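Local coordinates for xyloglucan-specific endo-beta-1,4-glucanase BoGH9A (Bacteroides ovatus, PDB 6DHT), which hydrolyses internal beta-1,4-glucosidic linkages in the backbone of xyloglucan, releasing xyloglucan oligosaccharides, at residues T336-D339 against D340-F343; T378-L381 against G382-W386; D542-A545 against S546-A550; N552-A555 against A556-A559. One frame throughout, in Å; residues are numbered along the deposited sequence.

Interaction 1: T336-D339 against D340-F343; sequences THAD and DEFF. With CA (calcium ion), chain C.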
loop_
_atom_site.group_PDB
_atom_site.type_symbol
_atom_site.label_atom_id
_atom_site.label_comp_id
_atom_site.label_asym_id
_atom_site.label_seq_id
_atom_site.Cartn_x
_atom_site.Cartn_y
_atom_site.Cartn_z
ATOM N N THR A 336 -3.219 3.336 -20.922
ATOM C CA THR A 336 -3.301 4.268 -22.055
ATOM C C THR A 336 -3.825 5.642 -21.646
ATOM O O THR A 336 -4.138 6.476 -22.498
ATOM C CB THR A 336 -4.197 3.714 -23.184
ATOM O OG1 THR A 336 -5.505 3.433 -22.675
ATOM C CG2 THR A 336 -3.596 2.457 -23.759
ATOM N N HIS A 337 -3.897 5.876 -20.338
ATOM C CA HIS A 337 -4.379 7.143 -19.789
ATOM C C HIS A 337 -3.310 7.717 -18.871
ATOM O O HIS A 337 -3.220 7.347 -17.700
ATOM C CB HIS A 337 -5.692 6.950 -19.032
ATOM C CG HIS A 337 -6.833 6.498 -19.890
ATOM N ND1 HIS A 337 -7.118 5.168 -20.111
ATOM C CD2 HIS A 337 -7.764 7.202 -20.577
ATOM C CE1 HIS A 337 -8.177 5.071 -20.899
ATOM N NE2 HIS A 337 -8.586 6.290 -21.197
ATOM N N ALA A 338 -2.513 8.629 -19.410
ATOM C CA ALA A 338 -1.380 9.200 -18.692
ATOM C C ALA A 338 -1.663 10.581 -18.071
ATOM O O ALA A 338 -0.766 11.200 -17.486
ATOM C CB ALA A 338 -0.175 9.276 -19.614
ATOM N N ASP A 339 -2.890 11.076 -18.193
ATOM C CA ASP A 339 -3.187 12.418 -17.671
ATOM C C ASP A 339 -2.894 12.509 -16.176
ATOM O O ASP A 339 -2.356 13.520 -15.701
ATOM C CB ASP A 339 -4.653 12.808 -17.900
ATOM C CG ASP A 339 -4.939 13.252 -19.335
ATOM O OD1 ASP A 339 -3.988 13.389 -20.133
ATOM O OD2 ASP A 339 -6.126 13.483 -19.652
ATOM N N ASP A 340 -3.254 11.456 -15.444
ATOM C CA ASP A 340 -3.085 11.472 -13.985
ATOM C C ASP A 340 -1.620 11.451 -13.566
ATOM O O ASP A 340 -1.235 12.095 -12.583
ATOM C CB ASP A 340 -3.856 10.328 -13.317
ATOM C CG ASP A 340 -3.597 8.971 -13.961
ATOM O OD1 ASP A 340 -4.055 8.741 -15.104
ATOM O OD2 ASP A 340 -2.963 8.102 -13.318
ATOM N N GLU A 341 -0.784 10.744 -14.323
ATOM C CA GLU A 341 0.645 10.720 -14.062
ATOM C C GLU A 341 1.254 12.096 -14.419
ATOM O O GLU A 341 2.136 12.587 -13.726
ATOM C CB GLU A 341 1.327 9.573 -14.834
ATOM C CG GLU A 341 1.021 8.150 -14.299
ATOM C CD GLU A 341 -0.304 7.575 -14.766
ATOM O OE1 GLU A 341 -1.009 8.218 -15.577
ATOM O OE2 GLU A 341 -0.666 6.460 -14.316
ATOM N N PHE A 342 0.792 12.706 -15.511
ATOM C CA PHE A 342 1.216 14.069 -15.825
ATOM C C PHE A 342 0.816 15.018 -14.682
ATOM O O PHE A 342 1.616 15.839 -14.237
ATOM C CB PHE A 342 0.616 14.538 -17.166
ATOM C CG PHE A 342 1.461 14.198 -18.378
ATOM C CD1 PHE A 342 2.676 14.816 -18.572
ATOM C CD2 PHE A 342 1.027 13.271 -19.294
ATOM C CE1 PHE A 342 3.453 14.526 -19.673
ATOM C CE2 PHE A 342 1.803 12.975 -20.415
ATOM C CZ PHE A 342 3.022 13.609 -20.587
ATOM N N PHE A 343 -0.400 14.847 -14.161
ATOM C CA PHE A 343 -0.865 15.717 -13.073
ATOM C C PHE A 343 -0.011 15.562 -11.833
ATOM O O PHE A 343 0.425 16.542 -11.222
ATOM C CB PHE A 343 -2.316 15.431 -12.729
ATOM C CG PHE A 343 -2.817 16.201 -11.549
ATOM C CD1 PHE A 343 -3.042 17.554 -11.666
ATOM C CD2 PHE A 343 -3.085 15.583 -10.333
ATOM C CE1 PHE A 343 -3.510 18.284 -10.608
ATOM C CE2 PHE A 343 -3.553 16.314 -9.270
ATOM C CZ PHE A 343 -3.771 17.669 -9.403
HETATM CA CA CA C . -2.914 6.601 -15.405
HETATM O O HOH W 1 -5.092 5.629 -16.028
#
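Ala-338 and Asp-339 offer their carbonyls to Phe-342 and Phe-343 where the loop after helix 317-321 winds into the first turn of helix 339-353. The bond from Phe-342 N to Ala-338 O is 2.9 Å long and nearly straight, at 168°, while Phe-343 N reaches Asp-339 O over 2.8 Å. One residue earlier the carbonyl is put to another use: His-337 O binds a calcium ion at 2.4 Å. Two carboxylates from the helix meet it there. In Asp-340 a chi1 of 50° places CG between the backbone N and the carbonyl carbon, bringing the carboxylate back beside His-337 O, and both oxygens bind the calcium, OD1 at 2.4 Å and OD2 at 2.6 Å. Glu-341 bends at chi2 (81°) and takes the same ion through OE1 and OE2, each at 2.5 Å. A water ligand, Asp-335 and Gly-376 complete the eightfold shell, and Asp-340 OD2 also accepts a hydrogen bond from Thr-378 N. On the apolar side, Ala-338 CB rests against Phe-342 CD2. Chelation by two neighbouring carboxylates fixes the rotation of both groups, and the calcium probably offsets the repulsion between their crowded negative charges, tying the incoming loop to the helix start.

Interaction 2: T378-L381 against G382-W386; sequences TFAL and GIFAW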
loop_
_atom_site.group_PDB
_atom_site.type_symbol
_atom_site.label_atom_id
_atom_site.label_comp_id
_atom_site.label_asym_id
_atom_site.label_seq_id
_atom_site.Cartn_x
_atom_site.Cartn_y
_atom_site.Cartn_z
ATOM N N THR A 378 -2.997 7.954 -10.484
ATOM C CA THR A 378 -2.195 8.703 -9.528
ATOM C C THR A 378 -2.762 10.098 -9.260
ATOM O O THR A 378 -2.091 10.931 -8.650
ATOM C CB THR A 378 -0.741 8.813 -9.990
ATOM O OG1 THR A 378 -0.667 9.487 -11.257
ATOM C CG2 THR A 378 -0.132 7.435 -10.153
ATOM N N PHE A 379 -3.991 10.373 -9.692
ATOM C CA PHE A 379 -4.581 11.697 -9.406
ATOM C C PHE A 379 -4.514 12.007 -7.924
ATOM O O PHE A 379 -4.147 13.115 -7.529
ATOM C CB PHE A 379 -6.041 11.778 -9.863
ATOM C CG PHE A 379 -6.236 12.172 -11.321
ATOM C CD1 PHE A 379 -5.551 13.238 -11.888
ATOM C CD2 PHE A 379 -7.166 11.504 -12.098
ATOM C CE1 PHE A 379 -5.777 13.605 -13.201
ATOM C CE2 PHE A 379 -7.368 11.863 -13.416
ATOM C CZ PHE A 379 -6.672 12.922 -13.955
ATOM N N ALA A 380 -4.879 11.040 -7.097
ATOM C CA ALA A 380 -4.922 11.289 -5.669
ATOM C C ALA A 380 -3.576 11.709 -5.096
ATOM O O ALA A 380 -3.518 12.479 -4.146
ATOM C CB ALA A 380 -5.455 10.045 -4.936
ATOM N N LEU A 381 -2.488 11.202 -5.646
ATOM C CA LEU A 381 -1.190 11.535 -5.107
ATOM C C LEU A 381 -0.886 13.002 -5.394
ATOM O O LEU A 381 -0.270 13.679 -4.594
ATOM C CB LEU A 381 -0.095 10.634 -5.678
ATOM C CG LEU A 381 -0.228 9.140 -5.374
ATOM C CD1 LEU A 381 1.018 8.427 -5.886
ATOM C CD2 LEU A 381 -0.487 8.866 -3.912
ATOM N N GLY A 382 -1.353 13.465 -6.539
ATOM C CA GLY A 382 -1.214 14.878 -6.846
ATOM C C GLY A 382 -2.085 15.719 -5.938
ATOM O O GLY A 382 -1.676 16.794 -5.458
ATOM N N ILE A 383 -3.311 15.250 -5.705
ATOM C CA ILE A 383 -4.254 15.945 -4.839
ATOM C C ILE A 383 -3.672 16.057 -3.426
ATOM O O ILE A 383 -3.719 17.139 -2.796
ATOM C CB ILE A 383 -5.628 15.245 -4.828
ATOM C CG1 ILE A 383 -6.307 15.444 -6.180
ATOM C CG2 ILE A 383 -6.500 15.761 -3.712
ATOM C CD1 ILE A 383 -7.569 14.659 -6.383
ATOM N N PHE A 384 -3.098 14.965 -2.915
ATOM C CA PHE A 384 -2.561 15.008 -1.568
ATOM C C PHE A 384 -1.476 16.087 -1.450
ATOM O O PHE A 384 -1.374 16.774 -0.426
ATOM C CB PHE A 384 -1.968 13.650 -1.126
ATOM C CG PHE A 384 -2.940 12.479 -1.082
ATOM C CD1 PHE A 384 -4.305 12.634 -0.954
ATOM C CD2 PHE A 384 -2.435 11.193 -1.212
ATOM C CE1 PHE A 384 -5.131 11.515 -0.930
ATOM C CE2 PHE A 384 -3.255 10.087 -1.167
ATOM C CZ PHE A 384 -4.596 10.252 -1.030
ATOM N N ALA A 385 -0.680 16.231 -2.508
ATOM C CA ALA A 385 0.382 17.232 -2.528
ATOM C C ALA A 385 -0.196 18.651 -2.446
ATOM O O ALA A 385 0.234 19.452 -1.632
ATOM C CB ALA A 385 1.218 17.063 -3.766
ATOM N N TRP A 386 -1.210 18.933 -3.259
ATOM C CA TRP A 386 -1.898 20.230 -3.199
ATOM C C TRP A 386 -2.558 20.525 -1.846
ATOM O O TRP A 386 -2.660 21.690 -1.454
ATOM C CB TRP A 386 -2.946 20.313 -4.320
ATOM C CG TRP A 386 -2.329 20.626 -5.648
ATOM C CD1 TRP A 386 -1.978 19.754 -6.609
ATOM C CD2 TRP A 386 -2.004 21.930 -6.148
ATOM N NE1 TRP A 386 -1.417 20.414 -7.684
ATOM C CE2 TRP A 386 -1.453 21.761 -7.422
ATOM C CE3 TRP A 386 -2.134 23.230 -5.630
ATOM C CZ2 TRP A 386 -1.002 22.839 -8.185
ATOM C CZ3 TRP A 386 -1.705 24.294 -6.394
ATOM C CH2 TRP A 386 -1.148 24.096 -7.657
#
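Phe-384 carries CG anti to its carbonyl carbon (chi1 -61°), which leans the ring back along the helix over Ala-380. Leu-381 makes the same first turn; with CD1 extended (chi2 -174°), CD2 is the branch left beside the ring, 4.1 Å from Phe-384 CD2, the two side chains crossing obliquely. Over one face of the ring, displaced toward the rim, sits Ala-380 O, 3.1 Å from Phe-384 CG; the methyl of the same alanine, CB, lies 4.0 Å from CZ. That carbonyl also accepts the hydrogen bond from Phe-384 N, at 2.8 Å. These residues belong to helix 379-386, a short member of the helical array that in family 9 glycosidases forms an (alpha/alpha)6 barrel. Thr-378 stands at the N-cap position of this helix, though its side chain makes no capping bond. Ile-383 N to Phe-379 O is a second sound bond, at 2.9 Å, whereas Gly-382 N to Thr-378 O and Ala-385 N to Leu-381 O are weak. With an alanine in place of Phe-384, Leu-381 CD2 and Ala-380 CB would probably lose their apolar neighbour, and Tyr-453 of helix 439-458 the ring it stacks on. Leu-381 also packs on Tyr-181 and Leu-185 of helix 176-192.

Interaction 3: D542-A545 against S546-A550; sequences DSYA and SNEVA. With IMD (imidazole), chain B.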
loop_
_atom_site.group_PDB
_atom_site.type_symbol
_atom_site.label_atom_id
_atom_site.label_comp_id
_atom_site.label_asym_id
_atom_site.label_seq_id
_atom_site.Cartn_x
_atom_site.Cartn_y
_atom_site.Cartn_z
ATOM N N ASP A 542 -1.003 -21.311 -4.469
ATOM C CA ASP A 542 -1.311 -21.182 -5.887
ATOM C C ASP A 542 -2.354 -20.119 -6.194
ATOM O O ASP A 542 -2.646 -19.856 -7.349
ATOM C CB ASP A 542 -1.770 -22.528 -6.495
ATOM C CG ASP A 542 -3.001 -23.107 -5.811
ATOM O OD1 ASP A 542 -3.331 -22.703 -4.673
ATOM O OD2 ASP A 542 -3.648 -24.037 -6.387
ATOM N N SER A 543 -2.909 -19.485 -5.160
ATOM C CA SER A 543 -3.968 -18.505 -5.398
ATOM C C SER A 543 -3.433 -17.106 -5.718
ATOM O O SER A 543 -3.422 -16.236 -4.846
ATOM C CB SER A 543 -4.923 -18.407 -4.224
ATOM O OG SER A 543 -6.017 -17.564 -4.568
ATOM N N TYR A 544 -2.952 -16.888 -6.945
ATOM C CA TYR A 544 -2.679 -15.548 -7.459
ATOM C C TYR A 544 -3.943 -14.711 -7.349
ATOM O O TYR A 544 -3.869 -13.498 -7.089
ATOM C CB TYR A 544 -2.257 -15.645 -8.927
ATOM C CG TYR A 544 -1.620 -14.445 -9.577
ATOM C CD1 TYR A 544 -0.647 -13.674 -8.938
ATOM C CD2 TYR A 544 -1.898 -14.145 -10.899
ATOM C CE1 TYR A 544 -0.028 -12.609 -9.584
ATOM C CE2 TYR A 544 -1.278 -13.083 -11.548
ATOM C CZ TYR A 544 -0.344 -12.322 -10.885
ATOM O OH TYR A 544 0.274 -11.267 -11.531
ATOM N N ALA A 545 -5.110 -15.323 -7.508
ATOM C CA ALA A 545 -6.368 -14.580 -7.587
ATOM C C ALA A 545 -6.744 -13.920 -6.264
ATOM O O ALA A 545 -7.332 -12.827 -6.247
ATOM C CB ALA A 545 -7.508 -15.522 -8.039
ATOM N N SER A 546 -6.429 -14.584 -5.163
ATOM C CA SER A 546 -6.912 -14.121 -3.845
ATOM C C SER A 546 -5.855 -13.986 -2.755
ATOM O O SER A 546 -6.139 -13.355 -1.709
ATOM C CB SER A 546 -8.051 -15.027 -3.316
ATOM O OG SER A 546 -7.574 -16.249 -2.733
ATOM N N ASN A 547 -4.677 -14.561 -2.961
ATOM C CA ASN A 547 -3.684 -14.667 -1.881
ATOM C C ASN A 547 -2.294 -14.143 -2.280
ATOM O O ASN A 547 -1.303 -14.503 -1.668
ATOM C CB ASN A 547 -3.593 -16.133 -1.390
ATOM C CG ASN A 547 -3.355 -16.241 0.090
ATOM O OD1 ASN A 547 -3.773 -15.369 0.874
ATOM N ND2 ASN A 547 -2.773 -17.363 0.520
ATOM N N GLU A 548 -2.240 -13.315 -3.318
ATOM C CA GLU A 548 -1.016 -12.660 -3.773
ATOM C C GLU A 548 -0.611 -11.538 -2.792
ATOM O O GLU A 548 -1.440 -11.048 -2.028
ATOM C CB GLU A 548 -1.256 -12.097 -5.188
ATOM C CG GLU A 548 -0.284 -11.081 -5.760
ATOM C CD GLU A 548 1.065 -11.604 -6.166
ATOM O OE1 GLU A 548 1.546 -12.616 -5.609
ATOM O OE2 GLU A 548 1.702 -10.897 -6.980
ATOM N N VAL A 549 0.677 -11.225 -2.780
ATOM C CA VAL A 549 1.177 -10.083 -1.999
ATOM C C VAL A 549 1.898 -9.160 -2.964
ATOM O O VAL A 549 2.329 -9.562 -4.034
ATOM C CB VAL A 549 2.127 -10.548 -0.860
ATOM C CG1 VAL A 549 1.391 -11.482 0.096
ATOM C CG2 VAL A 549 3.400 -11.213 -1.431
ATOM N N ALA A 550 2.015 -7.882 -2.624
ATOM C CA ALA A 550 2.608 -6.908 -3.535
ATOM C C ALA A 550 3.014 -5.623 -2.841
ATOM O O ALA A 550 2.347 -5.195 -1.889
ATOM C CB ALA A 550 1.638 -6.572 -4.637
HETATM N N1 IMD B . 0.869 -8.451 -7.693
HETATM C C2 IMD B . 1.584 -7.603 -8.466
HETATM N N3 IMD B . 0.947 -6.407 -8.463
HETATM C C4 IMD B . -0.170 -6.513 -7.709
HETATM C C5 IMD B . -0.219 -7.810 -7.221
HETATM O O HOH W 2 -4.534 -11.805 -4.713
#
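Ser-543 O is gripped by two backbone amides: Asn-547 N at 2.8 Å, with a bent N-H...O angle of 145°, and Ser-546 N in a weak bond at 3.4 Å. The two serine hydroxyls meet as well, Ser-543 OG lying 2.7 Å from Ser-546 OG, and the latter is also bonded to Val-538 N. One residue on, a water spans the turn, giving a hydrogen bond to Tyr-544 O and taking one from Glu-548 N. Tyr-544 and Glu-548 lie side by side, pointing the same way, each with CG anti to the backbone N (chi1 -166° and 165°), though the glutamate then bends at chi2; ring and carboxylate planes are steeply inclined. Glu-548 OE2 meets the tyrosine ring edge in plane, 3.6 Å from Tyr-544 CE1. It also accepts a nearly straight 2.7 Å bond from N1 of an imidazole, probably from the crystallisation liquor, and a weak one from Gly-170 N; OE1 pairs with His-497 ND1. An alanine at Glu-548 would probably leave His-497 without its carboxylate partner and the Tyr-544 edge without its neighbour. With OE1 held by His-497 and OE2 able to bond a bound molecule, this predicted proton donor is placed consistently with a general acid.

Interaction 4: N552-A555 against A556-A559; sequences NWNA and ALVA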
loop_
_atom_site.group_PDB
_atom_site.type_symbol
_atom_site.label_atom_id
_atom_site.label_comp_id
_atom_site.label_asym_id
_atom_site.label_seq_id
_atom_site.Cartn_x
_atom_site.Cartn_y
_atom_site.Cartn_z
ATOM N N ASN A 552 2.618 -2.569 -3.781
ATOM C CA ASN A 552 1.595 -1.525 -3.835
ATOM C C ASN A 552 0.479 -1.796 -2.870
ATOM O O ASN A 552 -0.174 -0.877 -2.411
ATOM C CB ASN A 552 1.072 -1.296 -5.251
ATOM C CG ASN A 552 0.589 -2.566 -5.923
ATOM O OD1 ASN A 552 1.278 -3.604 -5.939
ATOM N ND2 ASN A 552 -0.600 -2.493 -6.492
ATOM N N TRP A 553 0.251 -3.067 -2.555
ATOM C CA TRP A 553 -0.755 -3.445 -1.577
ATOM C C TRP A 553 -0.218 -3.173 -0.174
ATOM O O TRP A 553 -0.933 -2.636 0.670
ATOM C CB TRP A 553 -1.158 -4.919 -1.768
ATOM C CG TRP A 553 -1.815 -5.152 -3.092
ATOM C CD1 TRP A 553 -2.201 -4.212 -3.973
ATOM C CD2 TRP A 553 -2.164 -6.418 -3.679
ATOM N NE1 TRP A 553 -2.763 -4.791 -5.065
ATOM C CE2 TRP A 553 -2.742 -6.148 -4.922
ATOM C CE3 TRP A 553 -2.034 -7.743 -3.271
ATOM C CZ2 TRP A 553 -3.216 -7.151 -5.770
ATOM C CZ3 TRP A 553 -2.499 -8.745 -4.114
ATOM C CH2 TRP A 553 -3.076 -8.440 -5.348
ATOM N N ASN A 554 1.049 -3.472 0.069
ATOM C CA ASN A 554 1.648 -3.115 1.344
ATOM C C ASN A 554 1.837 -1.609 1.518
ATOM O O ASN A 554 1.828 -1.121 2.656
ATOM C CB ASN A 554 2.930 -3.874 1.605
ATOM C CG ASN A 554 2.702 -4.992 2.566
ATOM O OD1 ASN A 554 1.897 -5.889 2.294
ATOM N ND2 ASN A 554 3.323 -4.925 3.724
ATOM N N ALA A 555 1.984 -0.864 0.413
ATOM C CA ALA A 555 2.104 0.587 0.520
ATOM C C ALA A 555 0.820 1.143 1.099
ATOM O O ALA A 555 0.843 2.031 1.942
ATOM C CB ALA A 555 2.384 1.203 -0.831
ATOM N N ALA A 556 -0.311 0.603 0.644
ATOM C CA ALA A 556 -1.618 1.002 1.168
ATOM C C ALA A 556 -1.737 0.684 2.646
ATOM O O ALA A 556 -2.244 1.473 3.440
ATOM C CB ALA A 556 -2.732 0.321 0.392
ATOM N N LEU A 557 -1.305 -0.514 3.020
ATOM C CA LEU A 557 -1.322 -0.892 4.439
ATOM C C LEU A 557 -0.434 -0.002 5.287
ATOM O O LEU A 557 -0.843 0.436 6.356
ATOM C CB LEU A 557 -0.882 -2.347 4.572
ATOM C CG LEU A 557 -0.838 -2.924 5.978
ATOM C CD1 LEU A 557 -2.231 -2.897 6.629
ATOM C CD2 LEU A 557 -0.261 -4.327 5.969
ATOM N N VAL A 558 0.781 0.282 4.835
ATOM C CA VAL A 558 1.643 1.218 5.574
ATOM C C VAL A 558 0.963 2.576 5.702
ATOM O O VAL A 558 0.961 3.188 6.779
ATOM C CB VAL A 558 2.981 1.407 4.833
ATOM C CG1 VAL A 558 3.745 2.626 5.358
ATOM C CG2 VAL A 558 3.868 0.178 4.933
ATOM N N ALA A 559 0.365 3.037 4.606
ATOM C CA ALA A 559 -0.322 4.339 4.613
ATOM C C ALA A 559 -1.429 4.395 5.656
ATOM O O ALA A 559 -1.460 5.337 6.467
ATOM C CB ALA A 559 -0.881 4.675 3.242
#
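Asn-554 and Val-558 share the shortest of the backbone hydrogen bonds that join 552-555 to 556-559, with Val-558 N 2.8 Å from Asn-554 O and the N-H pointing almost straight at it (170°). Ala-559 N to Ala-555 O follows at 2.9 Å and Leu-557 N to Trp-553 O at 3.2 Å, while Ala-556 N to Asn-552 O is stretched and weak. Contacts of side-chain carbon with these carbonyls run alongside. The chi1 of Val-558 (165°) sets CG2 beside its own backbone N, and from there the methyl presses on Asn-554 O at 3.3 Å. Ala-559 CB sits 3.4 Å from Ala-555 O, and Ala-556 CB 3.5 Å from Trp-553 O. The small alanines probably let neighbouring helices come close: Ala-555 packs on Ser-182 and Met-186 of helix 176-192, and Ala-556 on Met-445 and Asn-446 of helix 439-458. Polar ends find partners beyond the helix. Asn-552 OD1 is bonded to Asn-178; Asn-554 is modelled in two conformers, so its bonds to Gly-512 O and Leu-514 N, made in one of them, are less certain. Among aromatic contacts, Trp-553 meets Trp-437 edge-to-face, and the side chain of Trp-553 lies about 4 Å, between nearest atoms, from that of Glu-548. Helix 551-567 thus lies buried among other helices, as expected in the (alpha/alpha)6 barrel of family 9 glycosidases, with Trp-553 at the end that borders the predicted active site.

All four contacts fall within the family 9 catalytic region and follow one another along the chain in their numbered order. Interactions 1 and 2 touch, their centres 12 Å apart: helix 339-353 meets helix 379-386, with Asp-340 CA packed on Phe-379 CE1 and Phe-343 against Gly-382. Interactions 3 and 4 also touch, 16 Å between centres, where Glu-548 O meets Trp-553 as helix 544-547 gives way to helix 551-567. Interaction 4 lies about 2 Å, centre to centre, from the middle of the folded chain, its centre about 16 Å from that of interaction 2, which is 28 Å from that of interaction 3. The buried helix 551-567 thus stands between the calcium-bound helical region and the predicted catalytic turn.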